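Local structure of extracellular solute-binding protein family 1 (Pseudothermotoga lettingae, 5CI5) at residues A113-N118 with P340-V345; T24-I29 with S54-L59; Y201-K206 with P289-P294; S42-F47 with E320-F325. The protein binds alpha-D-tagatopyranose and probably serves as the extracellular solute-binding component of a sugar ABC transporter. All blocks are in the same frame, centred on the assembly; numbering follows the deposited sequence.

Contact 1 of 4, residues A113-N118 with P340-V345; sequences AQIWPN and PTRMDV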
loop_
_atom_site.group_PDB
_atom_site.type_symbol
_atom_site.label_atom_id
_atom_site.label_comp_id
_atom_site.label_asym_id
_atom_site.label_seq_id
_atom_site.Cartn_x
_atom_site.Cartn_y
_atom_site.Cartn_z
ATOM N N ALA A 113 15.910 -6.988 15.229
ATOM C CA ALA A 113 16.530 -7.932 14.295
ATOM C C ALA A 113 15.517 -8.826 13.584
ATOM O O ALA A 113 15.875 -9.519 12.628
ATOM C CB ALA A 113 17.552 -8.786 15.026
ATOM N N GLN A 114 14.265 -8.817 14.041
ATOM C CA GLN A 114 13.186 -9.581 13.387
ATOM C C GLN A 114 12.462 -8.789 12.287
ATOM O O GLN A 114 11.749 -9.375 11.498
ATOM C CB GLN A 114 12.173 -10.074 14.418
ATOM C CG GLN A 114 12.728 -11.238 15.279
ATOM C CD GLN A 114 13.177 -12.389 14.424
ATOM O OE1 GLN A 114 12.429 -12.867 13.577
ATOM N NE2 GLN A 114 14.432 -12.817 14.604
ATOM N N ILE A 115 12.639 -7.469 12.212
ATOM C CA ILE A 115 11.948 -6.691 11.172
ATOM C C ILE A 115 12.594 -7.029 9.836
ATOM O O ILE A 115 13.841 -7.075 9.748
ATOM C CB ILE A 115 12.034 -5.155 11.468
ATOM C CG1 ILE A 115 11.444 -4.878 12.858
ATOM C CG2 ILE A 115 11.381 -4.305 10.372
ATOM C CD1 ILE A 115 9.991 -5.234 12.987
ATOM N N TRP A 116 11.781 -7.321 8.817
ATOM C CA TRP A 116 12.324 -7.568 7.482
ATOM C C TRP A 116 13.264 -6.426 7.083
ATOM O O TRP A 116 12.887 -5.269 7.130
ATOM C CB TRP A 116 11.226 -7.701 6.445
ATOM C CG TRP A 116 10.298 -8.853 6.624
ATOM C CD1 TRP A 116 9.032 -8.797 7.106
ATOM C CD2 TRP A 116 10.552 -10.229 6.302
ATOM N NE1 TRP A 116 8.480 -10.058 7.116
ATOM C CE2 TRP A 116 9.391 -10.951 6.618
ATOM C CE3 TRP A 116 11.655 -10.916 5.773
ATOM C CZ2 TRP A 116 9.288 -12.335 6.418
ATOM C CZ3 TRP A 116 11.551 -12.306 5.585
ATOM C CH2 TRP A 116 10.382 -12.987 5.910
ATOM N N PRO A 117 14.488 -6.751 6.669
ATOM C CA PRO A 117 15.473 -5.668 6.533
ATOM C C PRO A 117 15.224 -4.684 5.411
ATOM O O PRO A 117 15.760 -3.563 5.499
ATOM C CB PRO A 117 16.794 -6.409 6.270
ATOM C CG PRO A 117 16.559 -7.792 6.556
ATOM C CD PRO A 117 15.098 -8.079 6.517
ATOM N N ASN A 118 14.478 -5.074 4.381
ATOM C CA ASN A 118 14.193 -4.165 3.303
ATOM C C ASN A 118 13.259 -3.075 3.762
ATOM O O ASN A 118 13.053 -2.097 3.058
ATOM C CB ASN A 118 13.621 -4.911 2.095
ATOM C CG ASN A 118 12.381 -5.739 2.418
ATOM O OD1 ASN A 118 12.269 -6.361 3.490
ATOM N ND2 ASN A 118 11.454 -5.790 1.458
ATOM N N PRO A 340 2.893 -9.446 8.709
ATOM C CA PRO A 340 3.683 -8.933 9.825
ATOM C C PRO A 340 5.021 -8.403 9.336
ATOM O O PRO A 340 5.619 -9.000 8.440
ATOM C CB PRO A 340 3.899 -10.165 10.734
ATOM C CG PRO A 340 2.873 -11.213 10.279
ATOM C CD PRO A 340 2.526 -10.873 8.864
ATOM N N THR A 341 5.486 -7.307 9.921
ATOM C CA THR A 341 6.860 -6.859 9.712
ATOM C C THR A 341 7.878 -7.745 10.443
ATOM O O THR A 341 9.052 -7.662 10.140
ATOM C CB THR A 341 7.054 -5.420 10.171
ATOM O OG1 THR A 341 6.719 -5.300 11.562
ATOM C CG2 THR A 341 6.175 -4.507 9.336
ATOM N N ARG A 342 7.422 -8.572 11.387
ATOM C CA ARG A 342 8.300 -9.517 12.097
ATOM C C ARG A 342 8.455 -10.847 11.346
ATOM O O ARG A 342 7.471 -11.524 11.053
ATOM C CB ARG A 342 7.765 -9.836 13.489
ATOM C CG ARG A 342 7.686 -8.670 14.487
ATOM C CD ARG A 342 7.133 -9.175 15.815
ATOM N NE ARG A 342 8.128 -10.041 16.458
ATOM C CZ ARG A 342 8.892 -9.724 17.492
ATOM N NH1 ARG A 342 8.792 -8.550 18.103
ATOM N NH2 ARG A 342 9.777 -10.615 17.931
HETATM N N MSE A 343 9.705 -11.228 11.106
HETATM C CA MSE A 343 10.045 -12.474 10.426
HETATM C C MSE A 343 9.583 -13.680 11.239
HETATM O O MSE A 343 8.983 -14.601 10.683
HETATM C CB MSE A 343 11.545 -12.561 10.178
HETATM C CG MSE A 343 12.009 -11.608 9.129
HETATM SE SE MSE A 343 13.837 -11.932 8.582
HETATM C CE MSE A 343 14.699 -11.234 10.157
ATOM N N ASP A 344 9.832 -13.663 12.551
ATOM C CA ASP A 344 9.474 -14.827 13.364
ATOM C C ASP A 344 7.961 -15.095 13.318
ATOM O O ASP A 344 7.570 -16.246 13.205
ATOM C CB ASP A 344 9.981 -14.711 14.807
ATOM C CG ASP A 344 9.617 -13.396 15.511
ATOM O OD1 ASP A 344 8.829 -12.566 14.985
ATOM O OD2 ASP A 344 10.134 -13.217 16.649
ATOM N N VAL A 345 7.108 -14.068 13.332
ATOM C CA VAL A 345 5.675 -14.306 13.196
ATOM C C VAL A 345 5.298 -14.858 11.820
ATOM O O VAL A 345 4.446 -15.764 11.704
ATOM C CB VAL A 345 4.882 -13.014 13.475
ATOM C CG1 VAL A 345 3.419 -13.219 13.267
ATOM C CG2 VAL A 345 5.134 -12.554 14.892
#

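Contact 2 of 4, residues T24-I29 with S54-L59; sequences TLTIWI and SVEVQL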
loop_
_atom_site.group_PDB
_atom_site.type_symbol
_atom_site.label_atom_id
_atom_site.label_comp_id
_atom_site.label_asym_id
_atom_site.label_seq_id
_atom_site.Cartn_x
_atom_site.Cartn_y
_atom_site.Cartn_z
ATOM N N THR A 24 -3.761 12.336 27.678
ATOM C CA THR A 24 -3.911 10.888 27.564
ATOM C C THR A 24 -3.083 10.410 26.385
ATOM O O THR A 24 -3.057 11.090 25.356
ATOM C CB THR A 24 -5.376 10.478 27.346
ATOM O OG1 THR A 24 -6.188 10.987 28.414
ATOM C CG2 THR A 24 -5.508 8.963 27.279
ATOM N N LEU A 25 -2.425 9.255 26.511
ATOM C CA LEU A 25 -1.697 8.707 25.355
ATOM C C LEU A 25 -2.650 8.562 24.182
ATOM O O LEU A 25 -3.698 7.924 24.295
ATOM C CB LEU A 25 -1.047 7.366 25.701
ATOM C CG LEU A 25 -0.071 6.794 24.691
ATOM C CD1 LEU A 25 1.157 7.699 24.527
ATOM C CD2 LEU A 25 0.369 5.397 25.106
ATOM N N THR A 26 -2.288 9.147 23.046
ATOM C CA THR A 26 -3.166 9.155 21.887
ATOM C C THR A 26 -2.495 8.430 20.731
ATOM O O THR A 26 -1.354 8.779 20.377
ATOM C CB THR A 26 -3.511 10.602 21.455
ATOM O OG1 THR A 26 -4.155 11.277 22.541
ATOM C CG2 THR A 26 -4.434 10.643 20.248
ATOM N N ILE A 27 -3.200 7.455 20.129
ATOM C CA ILE A 27 -2.736 6.788 18.919
ATOM C C ILE A 27 -3.667 7.083 17.745
ATOM O O ILE A 27 -4.874 7.018 17.877
ATOM C CB ILE A 27 -2.577 5.251 19.117
ATOM C CG1 ILE A 27 -1.987 4.587 17.861
ATOM C CG2 ILE A 27 -3.886 4.567 19.511
ATOM C CD1 ILE A 27 -1.636 3.098 18.024
ATOM N N TRP A 28 -3.081 7.420 16.599
ATOM C CA TRP A 28 -3.819 7.568 15.356
ATOM C C TRP A 28 -3.514 6.403 14.451
ATOM O O TRP A 28 -2.346 6.188 14.096
ATOM C CB TRP A 28 -3.448 8.863 14.653
ATOM C CG TRP A 28 -4.030 10.061 15.304
ATOM C CD1 TRP A 28 -4.679 10.114 16.510
ATOM C CD2 TRP A 28 -4.051 11.390 14.773
ATOM N NE1 TRP A 28 -5.098 11.412 16.764
ATOM C CE2 TRP A 28 -4.730 12.204 15.709
ATOM C CE3 TRP A 28 -3.570 11.973 13.594
ATOM C CZ2 TRP A 28 -4.923 13.568 15.502
ATOM C CZ3 TRP A 28 -3.774 13.328 13.397
ATOM C CH2 TRP A 28 -4.440 14.104 14.335
ATOM N N ILE A 29 -4.564 5.682 14.057
ATOM C CA ILE A 29 -4.445 4.528 13.179
ATOM C C ILE A 29 -5.099 4.895 11.866
ATOM O O ILE A 29 -6.255 5.315 11.827
ATOM C CB ILE A 29 -5.101 3.288 13.785
ATOM C CG1 ILE A 29 -4.511 3.019 15.167
ATOM C CG2 ILE A 29 -4.915 2.068 12.877
ATOM C CD1 ILE A 29 -5.232 1.991 15.986
ATOM N N SER A 54 -4.124 4.758 29.937
ATOM C CA SER A 54 -5.333 4.987 29.149
ATOM C C SER A 54 -4.959 5.435 27.730
ATOM O O SER A 54 -4.048 6.251 27.554
ATOM C CB SER A 54 -6.216 6.029 29.838
ATOM O OG SER A 54 -7.403 6.282 29.111
ATOM N N VAL A 55 -5.635 4.891 26.725
ATOM C CA VAL A 55 -5.348 5.263 25.343
ATOM C C VAL A 55 -6.537 5.839 24.617
ATOM O O VAL A 55 -7.618 5.251 24.566
ATOM C CB VAL A 55 -4.837 4.061 24.531
ATOM C CG1 VAL A 55 -4.481 4.487 23.116
ATOM C CG2 VAL A 55 -3.626 3.461 25.210
ATOM N N GLU A 56 -6.314 7.000 24.031
ATOM C CA GLU A 56 -7.294 7.613 23.156
ATOM C C GLU A 56 -6.956 7.169 21.748
ATOM O O GLU A 56 -5.828 7.351 21.291
ATOM C CB GLU A 56 -7.256 9.141 23.268
ATOM C CG GLU A 56 -7.744 9.718 24.598
ATOM C CD GLU A 56 -9.216 10.116 24.594
ATOM O OE1 GLU A 56 -9.899 9.945 23.558
ATOM O OE2 GLU A 56 -9.688 10.612 25.638
ATOM N N VAL A 57 -7.923 6.561 21.074
ATOM C CA VAL A 57 -7.733 6.037 19.731
ATOM C C VAL A 57 -8.519 6.880 18.712
ATOM O O VAL A 57 -9.691 7.230 18.933
ATOM C CB VAL A 57 -8.184 4.567 19.620
ATOM C CG1 VAL A 57 -8.021 4.053 18.169
ATOM C CG2 VAL A 57 -7.435 3.671 20.602
ATOM N N GLN A 58 -7.887 7.237 17.598
ATOM C CA GLN A 58 -8.645 7.807 16.488
ATOM C C GLN A 58 -8.282 7.030 15.210
ATOM O O GLN A 58 -7.103 6.776 14.930
ATOM C CB GLN A 58 -8.378 9.309 16.332
ATOM C CG GLN A 58 -9.255 10.003 15.284
ATOM C CD GLN A 58 -9.216 11.526 15.390
ATOM O OE1 GLN A 58 -8.734 12.080 16.381
ATOM N NE2 GLN A 58 -9.734 12.208 14.364
ATOM N N LEU A 59 -9.317 6.623 14.479
ATOM C CA LEU A 59 -9.189 5.839 13.248
ATOM C C LEU A 59 -9.434 6.726 12.048
ATOM O O LEU A 59 -10.351 7.550 12.051
ATOM C CB LEU A 59 -10.198 4.678 13.238
ATOM C CG LEU A 59 -10.149 3.758 14.461
ATOM C CD1 LEU A 59 -11.269 2.694 14.439
ATOM C CD2 LEU A 59 -8.801 3.108 14.565
HETATM O O HOH W 1 -2.519 8.204 28.983
HETATM O O HOH W 2 -7.205 12.308 18.569
#

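Contact 3 of 4, residues Y201-K206 with P289-P294; sequences YAAGGK and PYDAKP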
loop_
_atom_site.group_PDB
_atom_site.type_symbol
_atom_site.label_atom_id
_atom_site.label_comp_id
_atom_site.label_asym_id
_atom_site.label_seq_id
_atom_site.Cartn_x
_atom_site.Cartn_y
_atom_site.Cartn_z
ATOM N N TYR A 201 7.240 -0.459 -13.932
ATOM C CA TYR A 201 8.274 -1.426 -13.617
ATOM C C TYR A 201 8.040 -2.723 -14.397
ATOM O O TYR A 201 9.020 -3.358 -14.817
ATOM C CB TYR A 201 8.363 -1.642 -12.087
ATOM C CG TYR A 201 9.127 -0.506 -11.411
ATOM C CD1 TYR A 201 8.487 0.671 -11.018
ATOM C CD2 TYR A 201 10.504 -0.584 -11.210
ATOM C CE1 TYR A 201 9.182 1.711 -10.446
ATOM C CE2 TYR A 201 11.213 0.478 -10.629
ATOM C CZ TYR A 201 10.545 1.623 -10.257
ATOM O OH TYR A 201 11.208 2.709 -9.689
ATOM N N ALA A 202 6.785 -3.078 -14.653
ATOM C CA ALA A 202 6.510 -4.264 -15.472
ATOM C C ALA A 202 6.972 -4.068 -16.924
ATOM O O ALA A 202 7.263 -5.036 -17.605
ATOM C CB ALA A 202 5.026 -4.621 -15.423
ATOM N N ALA A 203 7.052 -2.814 -17.375
ATOM C CA ALA A 203 7.559 -2.477 -18.700
ATOM C C ALA A 203 9.092 -2.296 -18.721
ATOM O O ALA A 203 9.657 -1.991 -19.767
ATOM C CB ALA A 203 6.886 -1.218 -19.203
ATOM N N GLY A 204 9.738 -2.486 -17.567
ATOM C CA GLY A 204 11.184 -2.322 -17.441
ATOM C C GLY A 204 11.660 -0.893 -17.226
ATOM O O GLY A 204 12.858 -0.612 -17.366
ATOM N N GLY A 205 10.736 0.013 -16.905
ATOM C CA GLY A 205 11.065 1.383 -16.562
ATOM C C GLY A 205 11.317 1.573 -15.076
ATOM O O GLY A 205 11.332 0.608 -14.309
ATOM N N LYS A 206 11.509 2.828 -14.684
ATOM C CA LYS A 206 11.801 3.195 -13.303
ATOM C C LYS A 206 11.200 4.560 -13.059
ATOM O O LYS A 206 11.026 5.344 -14.009
ATOM C CB LYS A 206 13.305 3.264 -13.033
ATOM C CG LYS A 206 14.099 2.020 -13.354
ATOM C CD LYS A 206 15.614 2.246 -13.126
ATOM C CE LYS A 206 16.097 3.597 -13.671
ATOM N NZ LYS A 206 17.584 3.719 -13.720
ATOM N N PRO A 289 0.524 -9.662 -13.781
ATOM C CA PRO A 289 0.972 -9.778 -15.173
ATOM C C PRO A 289 1.954 -8.672 -15.566
ATOM O O PRO A 289 1.802 -7.512 -15.148
ATOM C CB PRO A 289 -0.335 -9.658 -15.965
ATOM C CG PRO A 289 -1.354 -10.242 -15.040
ATOM C CD PRO A 289 -0.942 -9.781 -13.665
ATOM N N TYR A 290 2.953 -9.033 -16.366
ATOM C CA TYR A 290 4.000 -8.081 -16.720
ATOM C C TYR A 290 4.352 -8.186 -18.206
ATOM O O TYR A 290 3.861 -9.068 -18.933
ATOM C CB TYR A 290 5.233 -8.287 -15.819
ATOM C CG TYR A 290 5.912 -9.633 -15.960
ATOM C CD1 TYR A 290 6.922 -9.832 -16.888
ATOM C CD2 TYR A 290 5.555 -10.693 -15.154
ATOM C CE1 TYR A 290 7.551 -11.063 -17.007
ATOM C CE2 TYR A 290 6.174 -11.923 -15.267
ATOM C CZ TYR A 290 7.177 -12.098 -16.196
ATOM O OH TYR A 290 7.798 -13.316 -16.308
ATOM N N ASP A 291 5.180 -7.242 -18.644
ATOM C CA ASP A 291 5.610 -7.083 -20.022
ATOM C C ASP A 291 7.072 -7.545 -20.133
ATOM O O ASP A 291 7.340 -8.705 -20.468
ATOM C CB ASP A 291 5.441 -5.614 -20.434
ATOM C CG ASP A 291 6.043 -5.300 -21.786
ATOM O OD1 ASP A 291 5.908 -6.137 -22.703
ATOM O OD2 ASP A 291 6.630 -4.206 -21.933
ATOM N N ALA A 292 8.004 -6.670 -19.768
ATOM C CA ALA A 292 9.434 -6.962 -19.865
ATOM C C ALA A 292 10.024 -7.675 -18.641
ATOM O O ALA A 292 10.917 -8.522 -18.771
ATOM C CB ALA A 292 10.187 -5.672 -20.100
ATOM N N LYS A 293 9.531 -7.323 -17.456
ATOM C CA LYS A 293 10.126 -7.740 -16.186
ATOM C C LYS A 293 9.031 -7.933 -15.153
ATOM O O LYS A 293 8.137 -7.097 -15.064
ATOM C CB LYS A 293 11.098 -6.681 -15.649
ATOM C CG LYS A 293 12.306 -6.357 -16.521
ATOM C CD LYS A 293 13.335 -5.524 -15.727
ATOM C CE LYS A 293 14.459 -4.995 -16.618
ATOM N NZ LYS A 293 14.969 -6.020 -17.577
ATOM N N PRO A 294 9.133 -8.980 -14.321
ATOM C CA PRO A 294 8.264 -9.080 -13.149
ATOM C C PRO A 294 8.400 -7.867 -12.254
ATOM O O PRO A 294 9.512 -7.367 -12.058
ATOM C CB PRO A 294 8.765 -10.330 -12.433
ATOM C CG PRO A 294 9.575 -11.062 -13.421
ATOM C CD PRO A 294 10.133 -10.060 -14.351
HETATM O O HOH W 3 8.776 -2.545 -22.307
#

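Contact 4 of 4, residues S42-F47 with E320-F325; sequences SVIKTF and EYLTSF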
loop_
_atom_site.group_PDB
_atom_site.type_symbol
_atom_site.label_atom_id
_atom_site.label_comp_id
_atom_site.label_asym_id
_atom_site.label_seq_id
_atom_site.Cartn_x
_atom_site.Cartn_y
_atom_site.Cartn_z
ATOM N N SER A 42 -9.850 -4.528 20.893
ATOM C CA SER A 42 -9.340 -5.638 21.698
ATOM C C SER A 42 -7.848 -5.514 21.999
ATOM O O SER A 42 -7.409 -5.660 23.137
ATOM C CB SER A 42 -9.609 -6.949 20.981
ATOM O OG SER A 42 -10.993 -7.201 20.986
ATOM N N VAL A 43 -7.062 -5.274 20.959
ATOM C CA VAL A 43 -5.627 -5.114 21.127
ATOM C C VAL A 43 -5.268 -3.979 22.086
ATOM O O VAL A 43 -4.378 -4.135 22.923
ATOM C CB VAL A 43 -4.957 -4.858 19.754
ATOM C CG1 VAL A 43 -3.511 -4.439 19.911
ATOM C CG2 VAL A 43 -5.050 -6.115 18.892
ATOM N N ILE A 44 -5.936 -2.835 21.948
ATOM C CA ILE A 44 -5.621 -1.674 22.757
ATOM C C ILE A 44 -6.085 -1.894 24.203
ATOM O O ILE A 44 -5.414 -1.463 25.135
ATOM C CB ILE A 44 -6.248 -0.367 22.147
ATOM C CG1 ILE A 44 -5.607 -0.053 20.775
ATOM C CG2 ILE A 44 -6.091 0.816 23.110
ATOM C CD1 ILE A 44 -4.183 0.341 20.816
ATOM N N LYS A 45 -7.213 -2.566 24.390
ATOM C CA LYS A 45 -7.692 -2.808 25.747
ATOM C C LYS A 45 -6.697 -3.687 26.496
ATOM O O LYS A 45 -6.423 -3.438 27.671
ATOM C CB LYS A 45 -9.072 -3.449 25.749
ATOM C CG LYS A 45 -10.235 -2.516 25.353
ATOM C CD LYS A 45 -10.275 -1.180 26.113
ATOM C CE LYS A 45 -10.192 0.005 25.151
ATOM N NZ LYS A 45 -9.796 1.277 25.801
ATOM N N THR A 46 -6.124 -4.673 25.811
ATOM C CA THR A 46 -5.133 -5.551 26.439
ATOM C C THR A 46 -3.918 -4.719 26.868
ATOM O O THR A 46 -3.392 -4.882 27.972
ATOM C CB THR A 46 -4.748 -6.688 25.487
ATOM O OG1 THR A 46 -5.884 -7.532 25.286
ATOM C CG2 THR A 46 -3.606 -7.534 26.028
ATOM N N PHE A 47 -3.506 -3.786 26.017
ATOM C CA PHE A 47 -2.410 -2.910 26.373
ATOM C C PHE A 47 -2.727 -2.130 27.638
ATOM O O PHE A 47 -1.894 -2.041 28.546
ATOM C CB PHE A 47 -2.095 -1.929 25.240
ATOM C CG PHE A 47 -1.091 -0.881 25.617
ATOM C CD1 PHE A 47 0.258 -1.148 25.581
ATOM C CD2 PHE A 47 -1.508 0.366 26.040
ATOM C CE1 PHE A 47 1.196 -0.183 25.942
ATOM C CE2 PHE A 47 -0.580 1.340 26.421
ATOM C CZ PHE A 47 0.769 1.070 26.356
ATOM N N GLU A 320 6.151 -0.731 21.086
ATOM C CA GLU A 320 6.815 -1.980 21.451
ATOM C C GLU A 320 5.801 -3.099 21.641
ATOM O O GLU A 320 5.939 -4.198 21.085
ATOM C CB GLU A 320 7.615 -1.738 22.730
ATOM C CG GLU A 320 8.467 -2.833 23.231
ATOM C CD GLU A 320 9.153 -2.364 24.500
ATOM O OE1 GLU A 320 8.520 -2.413 25.570
ATOM O OE2 GLU A 320 10.279 -1.870 24.409
ATOM N N TYR A 321 4.733 -2.793 22.367
ATOM C CA TYR A 321 3.687 -3.775 22.596
ATOM C C TYR A 321 3.005 -4.170 21.282
ATOM O O TYR A 321 2.827 -5.360 20.982
ATOM C CB TYR A 321 2.652 -3.241 23.599
ATOM C CG TYR A 321 1.329 -3.980 23.563
ATOM C CD1 TYR A 321 1.121 -5.144 24.297
ATOM C CD2 TYR A 321 0.290 -3.529 22.760
ATOM C CE1 TYR A 321 -0.112 -5.814 24.236
ATOM C CE2 TYR A 321 -0.924 -4.193 22.693
ATOM C CZ TYR A 321 -1.120 -5.329 23.426
ATOM O OH TYR A 321 -2.350 -5.986 23.335
ATOM N N LEU A 322 2.619 -3.175 20.495
ATOM C CA LEU A 322 1.919 -3.443 19.246
ATOM C C LEU A 322 2.731 -4.271 18.252
ATOM O O LEU A 322 2.156 -4.979 17.440
ATOM C CB LEU A 322 1.498 -2.150 18.579
ATOM C CG LEU A 322 0.387 -1.381 19.282
ATOM C CD1 LEU A 322 0.161 -0.080 18.604
ATOM C CD2 LEU A 322 -0.916 -2.202 19.325
ATOM N N THR A 323 4.056 -4.167 18.320
ATOM C CA THR A 323 4.923 -4.860 17.383
ATOM C C THR A 323 5.607 -6.045 18.066
ATOM O O THR A 323 6.642 -6.503 17.600
ATOM C CB THR A 323 5.963 -3.886 16.773
ATOM O OG1 THR A 323 5.355 -2.602 16.565
ATOM C CG2 THR A 323 6.456 -4.402 15.445
ATOM N N SER A 324 5.005 -6.549 19.148
ATOM C CA SER A 324 5.511 -7.734 19.840
ATOM C C SER A 324 5.054 -9.021 19.164
ATOM O O SER A 324 4.087 -9.055 18.402
ATOM C CB SER A 324 5.067 -7.757 21.304
ATOM O OG SER A 324 3.660 -7.936 21.389
ATOM N N PHE A 325 5.782 -10.085 19.450
ATOM C CA PHE A 325 5.482 -11.391 18.900
ATOM C C PHE A 325 4.056 -11.824 19.260
ATOM O O PHE A 325 3.296 -12.235 18.387
ATOM C CB PHE A 325 6.520 -12.390 19.418
ATOM C CG PHE A 325 6.338 -13.784 18.899
ATOM C CD1 PHE A 325 6.764 -14.141 17.634
ATOM C CD2 PHE A 325 5.735 -14.740 19.684
ATOM C CE1 PHE A 325 6.595 -15.437 17.161
ATOM C CE2 PHE A 325 5.563 -16.033 19.216
ATOM C CZ PHE A 325 6.004 -16.372 17.952
#

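Contact 1 of 4, residues A113-N118 with P340-V345
A single beta bridge, Ile-115 beside Arg-342, clips the loop that follows helix 103-108 to the start of helix 343-348. Two backbone bonds make it: Met-343 N gives its hydrogen to Gln-114 O at 2.8 Å, and Trp-116 N gives its own to Thr-341 O at 3.1 Å. The loop carbonyl of Gln-114 thus takes up an N-H from the first turn of the helix, where no preceding turn can supply an acceptor. Met-343, present as selenomethionine, lays its CG over the six-membered ring of Trp-116, 3.4 Å from the centroid and 11° off the normal, a CH-pi contact. Its SE lies more obliquely at 4.2 Å from the same centroid, a Met-aromatic contact; a long, flexible methionine-type chain can follow a broad indole face. At the ring's edge, NE1 makes a weak bond to Pro-340 O. Arg-342 is the N-cap residue of this helix. With NE and NH2 it grips both carboxylate oxygens of Asp-344 side-on, while NH1 reaches Glu-110 and Thr-323 O, so the guanidinium is fixed on several sides. Gln-114, bent at chi2 (-57°), crosses Asp-344 at about a right angle and brings OE1 to within 2.9 Å of Asp-344 N in a weak bond. Ile-115 CD1 lies 3.6 Å from Thr-341 OG1, whose hydroxyl is bonded to Pro-133 O on strand 128-138.

Contact 2 of 4, residues T24-I29 with S54-L59
Glu-56 and Gln-58 project from one face of a parallel strand pair beside Thr-26 and Trp-28, and Ile-29 anchors the other face. Glu-56 N bonds to Leu-25 O at 2.8 Å and Glu-56 O accepts from Ile-27 N; Gln-58 repeats the pattern with Ile-27 O and Ile-29 N. One strand thus uses the N-H and C=O of alternate residues to span two neighbours, the hallmark of parallel pairing. In Glu-56, an exposed residue, chi1 (-69°) sets CG beside the backbone N, where it meets Thr-24 CG2 at 3.6 Å, aliphatic part against methyl. Gln-58 runs alongside Trp-28, its CG anti to the backbone N (chi1 -174°) and the chain extended, which sets CD over one indole face toward the rim. Ring and amide planes are 55° apart. NE1 and OE1 stand 3.7 Å apart, and a water joins them, accepting from Trp-28 NE1 at 2.9 Å and donating to Gln-58 OE1 at 2.7 Å. A polar chain with a flat end suits this partly exposed face. On the other, Ile-29 CB packs against Leu-59 CD2 at 3.8 Å, and Ile-27 CG2 touches both Val-55 CG1 and Val-57 CG2; beta-branched residues suit extended strands. The pair belongs to a beta-alpha-beta unit whose helix 37-51 lies on the Val-55 and Ile-29 face together with helix 312-322, while helix 62-75 packs on Trp-28 and strand 81-85 continues the sheet beyond strand 25-30.

Contact 3 of 4, residues Y201-K206 with P289-P294
The backbone torsions of Asp-291 and Ala-292 (psi -82° and -36°) curl the loop 289-294 round the carbonyl of Ala-202, in the last turn of helix 190-202, and so three consecutive N-H groups converge on Ala-202 O. Ala-292 N is closest, at 2.8 Å and almost in line with the carbonyl bond, whereas Asp-291 N and Lys-293 N, each 3.2 Å from Ala-202 O, approach from above the carbonyl plane. The loop so supplies donors to a carbonyl at the helix C terminus, where the next turn is missing. The helix ends in a Schellman motif at Gly-204 (phi 83°), with Gly-204 N bonded back to Tyr-201 O at 3.0 Å; glycine is suited to such a left-handed conformation because it has no side chain to strain. Small residues let the two backbones come close. The methyl CB of Ala-202 meets Tyr-290 CB at 3.7 Å, and Ala-292 CB rests the same distance from Ala-203 O. A water donates to both Ala-203 O and Asp-291 OD2, and this carboxylate also forms a salt bridge with Lys-224, so the charged end of Asp-291 is held from more than one direction. Lys-293 lays its aliphatic chain past Gly-204, CD 4.2 Å from Gly-204 CA. Trp-162, at the start of helix 162-172, packs on Ala-202, Ala-203 and Asp-291, and its backbone also bonds to that of Tyr-290.

Contact 4 of 4, residues S42-F47 with E320-F325
Helix 37-51 presents the turn from Val-43 to Phe-47 to the last turn of helix 312-322, with CA atoms of Phe-47 and Tyr-321 7.2 Å apart and those of Val-43 and Leu-322 8.0 Å apart. Between backbones so spaced, side chains do the joining. Tyr-321, its CG anti to the backbone N (chi1 161°), sends its ring straight across to the other helix. There the hydroxyl OH donates to Val-43 O at 2.8 Å, in the carbonyl plane and on a lone pair. The same oxygen takes the regular helical bond from Phe-47 N, so it is gripped twice, and a tyrosine suits the place by pairing an apolar ring with a polar end that meets a helix carbonyl. Phe-47 CB sits over one face of the Tyr-321 ring, 3.9 Å from its centroid in a CH-pi contact. The two aromatic rings meet obliquely, centroids 5.4 Å apart and planes at 57°. Both helices belong to the layer packed on the sheet of strands 25-30 and 55-60, and Ile-44 and Phe-47 extend from helix 37-51 to Val-55 on that sheet. Beside the tyrosine, Val-43 CG1 presses against Leu-322 CD2 at 3.5 Å, a tight approach of two methyl groups, and it also touches Tyr-321 CE2. Thr-46 CB lies 3.3 Å from Tyr-321 OH, flanking the hydroxyl. Past the helix end, Ser-324 OG donates to Tyr-321 O at 2.7 Å, and the serine is itself the N-cap residue of helix 325-335.

From the N terminus, contact 2 closes the first loop, a beta-alpha-beta unit whose intervening helix supplies residues 42-47 of contact 4. Contact 4 closes only at residues 320-325, tying helix 37-51 to the end of helix 312-322; it crosses contact 2, and the two touch where Ile-27 meets Leu-322. Contact 1 opens at 113-118 and closes at 340-345, tying the loop after helix 103-108 to helix 343-348. It crosses contact 4 as well, and Val-345 packs on Phe-325. Contact 3 is nested inside both long loops. It lies across the chain's centre from contacts 2 and 4, about 41 Å from contact 2 between centres, and ties helix 190-202 to the loop before strand 298-304.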